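Long-range contacts in uncharacterized protein (Bacteroides eggerthii, PDB 4FTD), which is of unknown function but carries a six-bladed beta-propeller joined to an immunoglobulin-like domain and may take part in carbohydrate metabolism: residues R244-S250 and F262-N266; K186-Y190 and V212-K216; V299-V305 and V340-V344; G240-H245 and T269-K273. All coordinates share one frame; numbering follows the deposited sequence.

In the fold
After the N-terminal immunoglobulin-like domain the chain enters the propeller. There interaction 2 closes the first loop, tying the approach to strand 190-198 to the start of strand 215-220 in the same four-stranded sheet. Interaction 4 then brings 240-245 against 269-273, and interaction 1 is nested inside that loop; the two share R244 and H245 and fasten the chain between blades to neighbouring strands 259-264 and 270-277. F215 from interaction 2 packs against F263 and H245, so adjoining blades meet there. Interaction 3 follows in series and joins strand 300-304 to strand 342-347 of the next blade, while S250 of interaction 1 touches V302 and N301. No two loops cross.

Interaction 1. Residues R244-S250 and F262-N266; sequences RHGDNAS and FFGDN
N248 O lies at the edge of the F263 ring, near its plane, 3.5 Å from F263 CD1; the A249 methyl approaches obliquely, its CB 3.6 Å from F263 CE1. The H245 ring has F263 O at its edge, 4.0 Å from H245 CD2, while its NE2 is taken by E270. The guanidinium edge of R244 is spent on D247 in its own loop, in a side-on salt bridge with NE on OD2 and NH2 on OD1. N266 takes hold of the same carboxylate, ND2 reaching D247 OD2 at 2.9 Å from above the carboxylate plane along a nearly straight N-H (163°). With CG opposite its backbone N (chi1 -179°), N266 carries its amide to D247; its CB rests on R244 CG. OD2 has two N-H donors, with a water also close by, which would be expected to stabilise its negative charge in this buried place. N248 OD1 accepts G264 N at 2.8 Å, a side chain standing in for main chain just beyond the antiparallel hydrogen-bonded pair S250-F262, where S250 N is 2.9 Å from F262 O; N248 ND2 binds M298 O. A water accepts from G246 N and contacts N248 O and G264 O. The loop leads into strand 250-253 at the side of 259-264, with F263 edge-to-face against F215 of the preceding blade and F262 against Y311 of the following one.

Interaction 2. Residues K186-Y190 and V212-K216; sequences KGGTY and VSPFK
K216 NZ donates to K186 O at 2.9 Å, approaching almost along the C=O axis (162°), and the same ammonium group also bonds the hydroxyl of Y218. The lysine leaves strand 215-220 toward the loop and bends at its third torsion (chi3 75°), which carries NZ to the carbonyl, with K216 CD 3.7 Å from K186 O. Replacing K216 by an alanine would take away the donor to K186 O and to the Y218 hydroxyl, and the loop at K186-G187 would probably be held less firmly. The side chain of K186 points elsewhere, to a salt bridge with D191. Next to this bond the chain runs through two glycines with positive phi, backbone angles that already call for glycine at both positions. A CB on G187 would also press on K216 CD and one on G188 would collide with P214 O; the loop lies close to P214, whose CD is 3.7 Å from G188 N. This loop carries the chain into the first strand, 190-198, of a four-stranded propeller blade, where T189 and Y190 face L207 as a classic beta bulge. At the far end, S213 holds OG anti to its backbone N (chi1 -179°), which directs the hydroxyl at the loop: T189 N makes a weak bond to S213 OG at 3.2 Å, and G188 CA is 3.3 Å from that oxygen. G209 N gives S213 OG a second weak bond.

Interaction 3. Residues V299-V305 and V340-V344; sequences VTNVYRV and VAPKV
K343 CE sits squarely over the middle of the Y303 ring, 3.6 Å from its centroid and only 9° off the ring normal, a CH-pi contact that fills one face. The K343 chain is extended beyond CG, so NZ continues past the centre and still makes a cation-pi contact at 4.5 Å before reaching its salt-bridge partner D415. The rim of the ring is occupied too: A341 CA lies near its plane, 3.7 Å from Y303 CE2. The A341 corner in the chain places P342 beside it, and P342 CD fits into the notch between N301 and Y303, 4.0 Å from N301 CB. Valines finish the two ends, V299 CG1 against V340 CG1 at 4.0 Å and the CG2 methyls of V305 and V344 against each other. Polar links are sparse. A341 N makes a weak bond to N301 OD1 at 3.0 Å, and one water donates to both Y303 O and P342 O, spanning backbones that do not pair directly. Strands 300-304 and 342-344 run nearly parallel, 13° apart, with axes 6.7 Å from each other, so side chains and water join them rather than a ladder. Strand 300-304 opens one propeller blade, pairing with 311-315, and 342-347 pairs with 350-357 in the next; on the other flanks Y303 touches S250 and N252 of strand 250-253, and K343 reaches strand 412-420.

Interaction 4. Residues G240-H245 and T269-K273; sequences GAGNRH and TEFLK
One carboxylate oxygen, E270 OE2, is shared by a histidine ring and a backbone amide: H245 NE2 donates to it at the very short distance of 2.5 Å, and G242 N donates at 2.7 Å in an almost straight bond (175°). The histidine arrives on the syn side and the amide on the anti side, with the oxygen close to the imidazole plane. A bend at its second torsion (chi2 84°) folds the E270 chain back so that the acid reaches both donors. L272, two residues along strand 270-277, lays its CD1 over a face of the H245 ring, 3.7 Å from the centroid, while its other methyl, CD2, is 4.0 Å from A241 CB. A water connects G240 O to T269 OG1 at the outer end. These bonds draw the loop that precedes strand 250-253 onto the third strand of the blade. Replacing E270 by an alanine would leave G242 N and H245 NE2 without their common acceptor and would probably set the imidazole freer to turn. Two N-H donors on OE2 are consistent with an ionised glutamate, whose charge would be expected to favour a proton on NE2, though the overall charge of H245 remains open.

Interaction 1. Residues R244-S250 and F262-N266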
loop_
_atom_site.group_PDB
_atom_site.type_symbol
_atom_site.label_atom_id
_atom_site.label_comp_id
_atom_site.label_asym_id
_atom_site.label_seq_id
_atom_site.Cartn_x
_atom_site.Cartn_y
_atom_site.Cartn_z
ATOM N N ARG A 244 26.139 16.581 -7.749
ATOM C CA ARG A 244 25.618 15.441 -8.490
ATOM C C ARG A 244 24.136 15.197 -8.211
ATOM O O ARG A 244 23.760 15.070 -7.045
ATOM C CB ARG A 244 26.481 14.231 -8.157
ATOM C CG ARG A 244 25.872 12.891 -8.555
ATOM C CD ARG A 244 26.932 11.791 -8.446
ATOM N NE ARG A 244 26.311 10.476 -8.358
ATOM C CZ ARG A 244 26.890 9.331 -8.748
ATOM N NH1 ARG A 244 28.131 9.307 -9.227
ATOM N NH2 ARG A 244 26.253 8.203 -8.599
ATOM N N HIS A 245 23.309 15.108 -9.274
ATOM C CA HIS A 245 21.841 14.871 -9.171
ATOM C C HIS A 245 21.391 13.743 -10.045
ATOM O O HIS A 245 22.002 13.479 -11.075
ATOM C CB HIS A 245 21.104 16.115 -9.587
ATOM C CG HIS A 245 21.438 17.284 -8.730
ATOM N ND1 HIS A 245 22.512 18.117 -8.998
ATOM C CD2 HIS A 245 20.858 17.741 -7.591
ATOM C CE1 HIS A 245 22.552 19.051 -8.062
ATOM N NE2 HIS A 245 21.572 18.839 -7.193
ATOM N N GLY A 246 20.334 13.068 -9.625
ATOM C CA GLY A 246 19.785 11.957 -10.395
ATOM C C GLY A 246 19.969 10.607 -9.772
ATOM O O GLY A 246 19.545 9.619 -10.346
ATOM N N ASP A 247 20.632 10.521 -8.616
ATOM C CA ASP A 247 20.721 9.234 -7.948
ATOM C C ASP A 247 19.363 8.719 -7.464
ATOM O O ASP A 247 19.182 7.545 -7.380
ATOM C CB ASP A 247 21.624 9.328 -6.708
ATOM C CG ASP A 247 23.097 9.332 -7.087
ATOM O OD1 ASP A 247 23.537 8.298 -7.652
ATOM O OD2 ASP A 247 23.801 10.314 -6.797
ATOM N N ASN A 248 18.490 9.656 -7.093
ATOM C CA ASN A 248 17.148 9.416 -6.572
ATOM C C ASN A 248 16.217 10.371 -7.314
ATOM O O ASN A 248 16.678 11.311 -7.928
ATOM C CB ASN A 248 17.052 9.607 -5.045
ATOM C CG ASN A 248 17.436 10.996 -4.587
ATOM O OD1 ASN A 248 16.680 11.962 -4.820
ATOM N ND2 ASN A 248 18.605 11.119 -3.911
ATOM N N ALA A 249 14.939 10.042 -7.344
ATOM C CA ALA A 249 13.930 10.912 -7.897
ATOM C C ALA A 249 12.593 10.604 -7.266
ATOM O O ALA A 249 12.267 9.437 -7.023
ATOM C CB ALA A 249 13.851 10.778 -9.387
ATOM N N SER A 250 11.854 11.654 -6.938
ATOM C CA SER A 250 10.437 11.479 -6.496
ATOM C C SER A 250 9.525 12.275 -7.425
ATOM O O SER A 250 9.459 13.494 -7.367
ATOM C CB SER A 250 10.263 11.862 -5.053
ATOM O OG SER A 250 11.277 11.337 -4.233
ATOM N N PHE A 262 11.254 15.853 -7.245
ATOM C CA PHE A 262 12.286 16.147 -6.264
ATOM C C PHE A 262 13.515 15.287 -6.567
ATOM O O PHE A 262 13.398 14.056 -6.620
ATOM C CB PHE A 262 11.803 15.827 -4.863
ATOM C CG PHE A 262 10.684 16.729 -4.367
ATOM C CD1 PHE A 262 9.351 16.383 -4.559
ATOM C CD2 PHE A 262 10.975 17.864 -3.636
ATOM C CE1 PHE A 262 8.343 17.175 -4.059
ATOM C CE2 PHE A 262 9.960 18.693 -3.187
ATOM C CZ PHE A 262 8.641 18.329 -3.397
ATOM N N PHE A 263 14.678 15.929 -6.633
ATOM C CA PHE A 263 15.934 15.244 -6.926
ATOM C C PHE A 263 16.948 15.596 -5.859
ATOM O O PHE A 263 17.438 16.732 -5.810
ATOM C CB PHE A 263 16.488 15.667 -8.254
ATOM C CG PHE A 263 15.666 15.293 -9.461
ATOM C CD1 PHE A 263 15.628 14.001 -9.944
ATOM C CD2 PHE A 263 15.003 16.284 -10.166
ATOM C CE1 PHE A 263 14.969 13.714 -11.138
ATOM C CE2 PHE A 263 14.370 16.032 -11.334
ATOM C CZ PHE A 263 14.351 14.754 -11.839
ATOM N N GLY A 264 17.274 14.653 -4.996
ATOM C CA GLY A 264 18.294 14.940 -3.947
ATOM C C GLY A 264 19.715 14.815 -4.472
ATOM O O GLY A 264 20.002 13.919 -5.240
ATOM N N ASP A 265 20.618 15.673 -4.037
ATOM C CA ASP A 265 22.013 15.567 -4.481
ATOM C C ASP A 265 22.660 14.363 -3.801
ATOM O O ASP A 265 22.179 13.882 -2.743
ATOM C CB ASP A 265 22.827 16.866 -4.341
ATOM C CG ASP A 265 23.138 17.277 -2.912
ATOM O OD1 ASP A 265 22.346 17.006 -2.017
ATOM O OD2 ASP A 265 24.168 17.963 -2.689
ATOM N N ASN A 266 23.745 13.882 -4.413
ATOM C CA ASN A 266 24.428 12.707 -3.911
ATOM C C ASN A 266 24.926 12.953 -2.473
ATOM O O ASN A 266 24.773 12.077 -1.625
ATOM C CB ASN A 266 25.572 12.306 -4.823
ATOM C CG ASN A 266 26.273 11.073 -4.326
ATOM O OD1 ASN A 266 27.203 11.165 -3.562
ATOM N ND2 ASN A 266 25.805 9.926 -4.736
HETATM O O HOH W 1 18.772 12.997 -7.368
HETATM O O HOH W 2 21.920 12.471 -6.907
HETATM O O HOH W 3 19.927 12.996 -1.684
#

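Interaction 2. Residues K186-Y190 and V212-K216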
loop_
_atom_site.group_PDB
_atom_site.type_symbol
_atom_site.label_atom_id
_atom_site.label_comp_id
_atom_site.label_asym_id
_atom_site.label_seq_id
_atom_site.Cartn_x
_atom_site.Cartn_y
_atom_site.Cartn_z
ATOM N N LYS A 186 20.559 10.437 -24.636
ATOM C CA LYS A 186 22.003 10.538 -24.394
ATOM C C LYS A 186 22.355 11.848 -23.699
ATOM O O LYS A 186 21.782 12.891 -24.003
ATOM C CB LYS A 186 22.751 10.492 -25.735
ATOM C CG LYS A 186 23.013 9.083 -26.229
ATOM C CD LYS A 186 24.300 8.586 -25.591
ATOM C CE LYS A 186 24.464 7.072 -25.557
ATOM N NZ LYS A 186 25.407 6.763 -24.427
ATOM N N GLY A 187 23.368 11.803 -22.837
ATOM C CA GLY A 187 23.780 12.979 -22.069
ATOM C C GLY A 187 23.687 12.752 -20.560
ATOM O O GLY A 187 22.640 12.329 -20.038
ATOM N N GLY A 188 24.744 13.142 -19.859
ATOM C CA GLY A 188 24.843 12.940 -18.445
ATOM C C GLY A 188 25.855 11.847 -18.186
ATOM O O GLY A 188 26.270 11.168 -19.085
ATOM N N THR A 189 26.323 11.747 -16.950
ATOM C CA THR A 189 27.192 10.645 -16.519
ATOM C C THR A 189 26.539 9.280 -16.749
ATOM O O THR A 189 27.205 8.328 -17.188
ATOM C CB THR A 189 27.592 10.860 -15.043
ATOM O OG1 THR A 189 28.180 12.155 -14.950
ATOM C CG2 THR A 189 28.574 9.769 -14.539
ATOM N N TYR A 190 25.243 9.164 -16.469
ATOM C CA TYR A 190 24.446 8.033 -16.959
ATOM C C TYR A 190 23.376 8.610 -17.835
ATOM O O TYR A 190 22.791 9.671 -17.542
ATOM C CB TYR A 190 23.753 7.175 -15.881
ATOM C CG TYR A 190 24.602 6.630 -14.733
ATOM C CD1 TYR A 190 25.961 6.467 -14.827
ATOM C CD2 TYR A 190 23.972 6.161 -13.547
ATOM C CE1 TYR A 190 26.712 5.947 -13.765
ATOM C CE2 TYR A 190 24.717 5.637 -12.486
ATOM C CZ TYR A 190 26.098 5.531 -12.603
ATOM O OH TYR A 190 26.885 5.044 -11.554
ATOM N N VAL A 212 28.436 20.623 -15.029
ATOM C CA VAL A 212 28.456 20.688 -16.471
ATOM C C VAL A 212 27.777 19.455 -17.127
ATOM O O VAL A 212 27.407 19.486 -18.323
ATOM C CB VAL A 212 29.941 20.880 -16.905
ATOM C CG1 VAL A 212 30.822 19.738 -16.365
ATOM C CG2 VAL A 212 30.021 21.028 -18.396
ATOM N N SER A 213 27.491 18.413 -16.338
ATOM C CA SER A 213 26.876 17.189 -16.881
ATOM C C SER A 213 25.354 17.408 -17.140
ATOM O O SER A 213 24.642 17.744 -16.203
ATOM C CB SER A 213 27.093 16.078 -15.870
ATOM O OG SER A 213 26.546 14.874 -16.330
ATOM N N PRO A 214 24.865 17.174 -18.377
ATOM C CA PRO A 214 23.437 17.379 -18.639
ATOM C C PRO A 214 22.518 16.587 -17.690
ATOM O O PRO A 214 22.728 15.395 -17.451
ATOM C CB PRO A 214 23.261 16.905 -20.076
ATOM C CG PRO A 214 24.622 17.069 -20.709
ATOM C CD PRO A 214 25.574 16.722 -19.598
ATOM N N PHE A 215 21.562 17.293 -17.107
ATOM C CA PHE A 215 20.548 16.709 -16.279
ATOM C C PHE A 215 19.231 16.748 -17.035
ATOM O O PHE A 215 18.549 17.737 -17.023
ATOM C CB PHE A 215 20.514 17.410 -14.919
ATOM C CG PHE A 215 19.637 16.731 -13.882
ATOM C CD1 PHE A 215 19.621 15.343 -13.719
ATOM C CD2 PHE A 215 18.962 17.513 -12.928
ATOM C CE1 PHE A 215 18.845 14.732 -12.749
ATOM C CE2 PHE A 215 18.197 16.900 -11.936
ATOM C CZ PHE A 215 18.152 15.520 -11.834
ATOM N N LYS A 216 18.933 15.643 -17.711
ATOM C CA LYS A 216 17.878 15.586 -18.696
ATOM C C LYS A 216 16.735 14.757 -18.204
ATOM O O LYS A 216 16.950 13.827 -17.412
ATOM C CB LYS A 216 18.452 15.052 -20.010
ATOM C CG LYS A 216 19.574 15.930 -20.561
ATOM C CD LYS A 216 20.188 15.390 -21.834
ATOM C CE LYS A 216 19.261 15.614 -22.993
ATOM N NZ LYS A 216 19.826 14.973 -24.190
#

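Interaction 3. Residues V299-V305 and V340-V344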
loop_
_atom_site.group_PDB
_atom_site.type_symbol
_atom_site.label_atom_id
_atom_site.label_comp_id
_atom_site.label_asym_id
_atom_site.label_seq_id
_atom_site.Cartn_x
_atom_site.Cartn_y
_atom_site.Cartn_z
ATOM N N VAL A 299 19.853 7.847 -0.921
ATOM C CA VAL A 299 18.628 7.019 -0.954
ATOM C C VAL A 299 17.589 7.687 -0.074
ATOM O O VAL A 299 17.531 7.482 1.133
ATOM C CB VAL A 299 18.871 5.551 -0.547
ATOM C CG1 VAL A 299 17.615 4.677 -0.834
ATOM C CG2 VAL A 299 20.112 5.023 -1.282
ATOM N N THR A 300 16.766 8.519 -0.711
ATOM C CA THR A 300 15.790 9.384 -0.018
ATOM C C THR A 300 14.695 9.755 -1.023
ATOM O O THR A 300 14.931 9.735 -2.249
ATOM C CB THR A 300 16.472 10.655 0.536
ATOM O OG1 THR A 300 15.550 11.447 1.292
ATOM C CG2 THR A 300 17.108 11.476 -0.603
ATOM N N ASN A 301 13.507 10.066 -0.508
ATOM C CA ASN A 301 12.367 10.371 -1.323
ATOM C C ASN A 301 11.443 11.303 -0.613
ATOM O O ASN A 301 11.379 11.297 0.594
ATOM C CB ASN A 301 11.550 9.109 -1.628
ATOM C CG ASN A 301 12.267 8.087 -2.518
ATOM O OD1 ASN A 301 12.752 7.100 -2.013
ATOM N ND2 ASN A 301 12.317 8.321 -3.840
ATOM N N VAL A 302 10.673 12.018 -1.410
ATOM C CA VAL A 302 9.691 13.026 -1.001
ATOM C C VAL A 302 8.415 12.812 -1.849
ATOM O O VAL A 302 8.416 13.085 -3.064
ATOM C CB VAL A 302 10.221 14.487 -1.183
ATOM C CG1 VAL A 302 9.142 15.503 -0.773
ATOM C CG2 VAL A 302 11.487 14.766 -0.346
ATOM N N TYR A 303 7.337 12.338 -1.225
ATOM C CA TYR A 303 6.092 12.024 -1.928
ATOM C C TYR A 303 4.871 12.687 -1.297
ATOM O O TYR A 303 4.653 12.657 -0.066
ATOM C CB TYR A 303 5.849 10.494 -2.040
ATOM C CG TYR A 303 6.734 9.805 -3.063
ATOM C CD1 TYR A 303 6.606 10.071 -4.411
ATOM C CD2 TYR A 303 7.639 8.858 -2.694
ATOM C CE1 TYR A 303 7.423 9.488 -5.359
ATOM C CE2 TYR A 303 8.464 8.265 -3.610
ATOM C CZ TYR A 303 8.348 8.555 -4.950
ATOM O OH TYR A 303 9.179 7.933 -5.838
ATOM N N ARG A 304 4.098 13.322 -2.170
ATOM C CA ARG A 304 2.879 14.048 -1.819
ATOM C C ARG A 304 1.842 13.154 -1.151
ATOM O O ARG A 304 1.637 12.049 -1.564
ATOM C CB ARG A 304 2.275 14.673 -3.073
ATOM C CG ARG A 304 1.198 15.708 -2.815
ATOM C CD ARG A 304 0.861 16.447 -4.096
ATOM N NE ARG A 304 -0.256 17.351 -3.877
ATOM C CZ ARG A 304 -0.949 17.977 -4.830
ATOM N NH1 ARG A 304 -0.665 17.811 -6.122
ATOM N NH2 ARG A 304 -1.959 18.778 -4.486
ATOM N N VAL A 305 1.238 13.651 -0.091
ATOM C CA VAL A 305 0.147 12.963 0.595
ATOM C C VAL A 305 -1.147 13.315 -0.123
ATOM O O VAL A 305 -1.591 14.450 -0.057
ATOM C CB VAL A 305 0.073 13.420 2.052
ATOM C CG1 VAL A 305 -1.153 12.836 2.762
ATOM C CG2 VAL A 305 1.353 12.997 2.733
ATOM N N VAL A 340 12.101 3.953 2.757
ATOM C CA VAL A 340 12.195 4.955 1.721
ATOM C C VAL A 340 10.962 4.813 0.804
ATOM O O VAL A 340 10.096 3.963 1.017
ATOM C CB VAL A 340 13.550 4.880 0.927
ATOM C CG1 VAL A 340 14.744 5.114 1.879
ATOM C CG2 VAL A 340 13.728 3.574 0.164
ATOM N N ALA A 341 10.845 5.728 -0.146
ATOM C CA ALA A 341 9.685 5.824 -1.043
ATOM C C ALA A 341 8.302 5.777 -0.312
ATOM O O ALA A 341 7.448 5.000 -0.674
ATOM C CB ALA A 341 9.789 4.745 -2.122
ATOM N N PRO A 342 8.092 6.630 0.712
ATOM C CA PRO A 342 6.850 6.612 1.527
ATOM C C PRO A 342 5.621 7.136 0.789
ATOM O O PRO A 342 5.566 8.337 0.451
ATOM C CB PRO A 342 7.198 7.536 2.720
ATOM C CG PRO A 342 8.214 8.466 2.163
ATOM C CD PRO A 342 8.985 7.710 1.134
ATOM N N LYS A 343 4.663 6.243 0.505
ATOM C CA LYS A 343 3.436 6.627 -0.185
ATOM C C LYS A 343 2.204 6.314 0.653
ATOM O O LYS A 343 2.055 5.206 1.171
ATOM C CB LYS A 343 3.332 5.920 -1.552
ATOM C CG LYS A 343 4.473 6.262 -2.500
ATOM C CD LYS A 343 4.263 5.860 -3.961
ATOM C CE LYS A 343 5.453 6.308 -4.814
ATOM N NZ LYS A 343 5.342 5.899 -6.267
ATOM N N VAL A 344 1.324 7.290 0.774
ATOM C CA VAL A 344 0.064 7.120 1.513
ATOM C C VAL A 344 -1.010 6.610 0.555
ATOM O O VAL A 344 -1.252 7.222 -0.457
ATOM C CB VAL A 344 -0.392 8.422 2.177
ATOM C CG1 VAL A 344 -1.768 8.241 2.850
ATOM C CG2 VAL A 344 0.666 8.896 3.164
HETATM O O HOH W 4 3.538 10.115 0.706
HETATM O O HOH W 5 -0.908 9.849 -1.459
#

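Interaction 4. Residues G240-H245 and T269-K273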
loop_
_atom_site.group_PDB
_atom_site.type_symbol
_atom_site.label_atom_id
_atom_site.label_comp_id
_atom_site.label_asym_id
_atom_site.label_seq_id
_atom_site.Cartn_x
_atom_site.Cartn_y
_atom_site.Cartn_z
ATOM N N GLY A 240 23.121 27.609 -5.368
ATOM C CA GLY A 240 22.936 26.719 -4.205
ATOM C C GLY A 240 22.860 25.224 -4.520
ATOM O O GLY A 240 22.845 24.389 -3.611
ATOM N N ALA A 241 22.809 24.843 -5.795
ATOM C CA ALA A 241 22.700 23.422 -6.109
ATOM C C ALA A 241 24.010 22.738 -5.774
ATOM O O ALA A 241 25.047 23.361 -5.828
ATOM C CB ALA A 241 22.343 23.182 -7.588
ATOM N N GLY A 242 23.946 21.446 -5.461
ATOM C CA GLY A 242 25.133 20.634 -5.255
ATOM C C GLY A 242 25.715 20.079 -6.544
ATOM O O GLY A 242 25.368 20.489 -7.677
ATOM N N ASN A 243 26.588 19.105 -6.377
ATOM C CA ASN A 243 27.398 18.581 -7.472
ATOM C C ASN A 243 26.734 17.592 -8.367
ATOM O O ASN A 243 26.787 17.727 -9.596
ATOM C CB ASN A 243 28.702 17.972 -6.932
ATOM C CG ASN A 243 29.649 19.036 -6.457
ATOM O OD1 ASN A 243 29.841 20.033 -7.144
ATOM N ND2 ASN A 243 30.223 18.857 -5.268
ATOM N N ARG A 244 26.139 16.581 -7.749
ATOM C CA ARG A 244 25.618 15.441 -8.490
ATOM C C ARG A 244 24.136 15.197 -8.211
ATOM O O ARG A 244 23.760 15.070 -7.045
ATOM C CB ARG A 244 26.481 14.231 -8.157
ATOM C CG ARG A 244 25.872 12.891 -8.555
ATOM C CD ARG A 244 26.932 11.791 -8.446
ATOM N NE ARG A 244 26.311 10.476 -8.358
ATOM C CZ ARG A 244 26.890 9.331 -8.748
ATOM N NH1 ARG A 244 28.131 9.307 -9.227
ATOM N NH2 ARG A 244 26.253 8.203 -8.599
ATOM N N HIS A 245 23.309 15.108 -9.274
ATOM C CA HIS A 245 21.841 14.871 -9.171
ATOM C C HIS A 245 21.391 13.743 -10.045
ATOM O O HIS A 245 22.002 13.479 -11.075
ATOM C CB HIS A 245 21.104 16.115 -9.587
ATOM C CG HIS A 245 21.438 17.284 -8.730
ATOM N ND1 HIS A 245 22.512 18.117 -8.998
ATOM C CD2 HIS A 245 20.858 17.741 -7.591
ATOM C CE1 HIS A 245 22.552 19.051 -8.062
ATOM N NE2 HIS A 245 21.572 18.839 -7.193
ATOM N N THR A 269 22.871 17.371 0.590
ATOM C CA THR A 269 22.830 18.768 1.056
ATOM C C THR A 269 21.512 19.431 0.660
ATOM O O THR A 269 21.087 20.382 1.304
ATOM C CB THR A 269 23.979 19.639 0.524
ATOM O OG1 THR A 269 23.880 19.719 -0.900
ATOM C CG2 THR A 269 25.375 19.088 0.965
ATOM N N GLU A 270 20.874 18.968 -0.408
ATOM C CA GLU A 270 19.657 19.610 -0.877
ATOM C C GLU A 270 18.835 18.716 -1.750
ATOM O O GLU A 270 19.254 17.627 -2.099
ATOM C CB GLU A 270 20.034 20.902 -1.673
ATOM C CG GLU A 270 21.174 20.797 -2.732
ATOM C CD GLU A 270 20.747 20.298 -4.122
ATOM O OE1 GLU A 270 19.563 19.967 -4.309
ATOM O OE2 GLU A 270 21.595 20.238 -5.066
ATOM N N PHE A 271 17.660 19.225 -2.104
ATOM C CA PHE A 271 16.820 18.725 -3.168
ATOM C C PHE A 271 16.612 19.846 -4.168
ATOM O O PHE A 271 16.449 20.987 -3.791
ATOM C CB PHE A 271 15.440 18.344 -2.648
ATOM C CG PHE A 271 15.384 17.032 -1.941
ATOM C CD1 PHE A 271 15.491 16.970 -0.577
ATOM C CD2 PHE A 271 15.201 15.865 -2.643
ATOM C CE1 PHE A 271 15.436 15.769 0.075
ATOM C CE2 PHE A 271 15.141 14.660 -1.997
ATOM C CZ PHE A 271 15.254 14.610 -0.634
ATOM N N LEU A 272 16.607 19.500 -5.441
ATOM C CA LEU A 272 16.089 20.342 -6.516
ATOM C C LEU A 272 14.620 19.978 -6.613
ATOM O O LEU A 272 14.296 18.828 -6.781
ATOM C CB LEU A 272 16.768 20.036 -7.856
ATOM C CG LEU A 272 18.285 20.306 -7.854
ATOM C CD1 LEU A 272 18.862 20.095 -9.256
ATOM C CD2 LEU A 272 18.636 21.702 -7.303
ATOM N N LYS A 273 13.743 20.954 -6.413
ATOM C CA LYS A 273 12.295 20.814 -6.612
ATOM C C LYS A 273 11.975 21.364 -8.015
ATOM O O LYS A 273 11.974 22.562 -8.227
ATOM C CB LYS A 273 11.504 21.592 -5.542
ATOM C CG LYS A 273 10.009 21.454 -5.739
ATOM C CD LYS A 273 9.179 21.915 -4.563
ATOM C CE LYS A 273 9.038 23.423 -4.532
ATOM N NZ LYS A 273 7.774 23.775 -3.856
HETATM O O HOH W 6 24.709 22.428 -1.920
#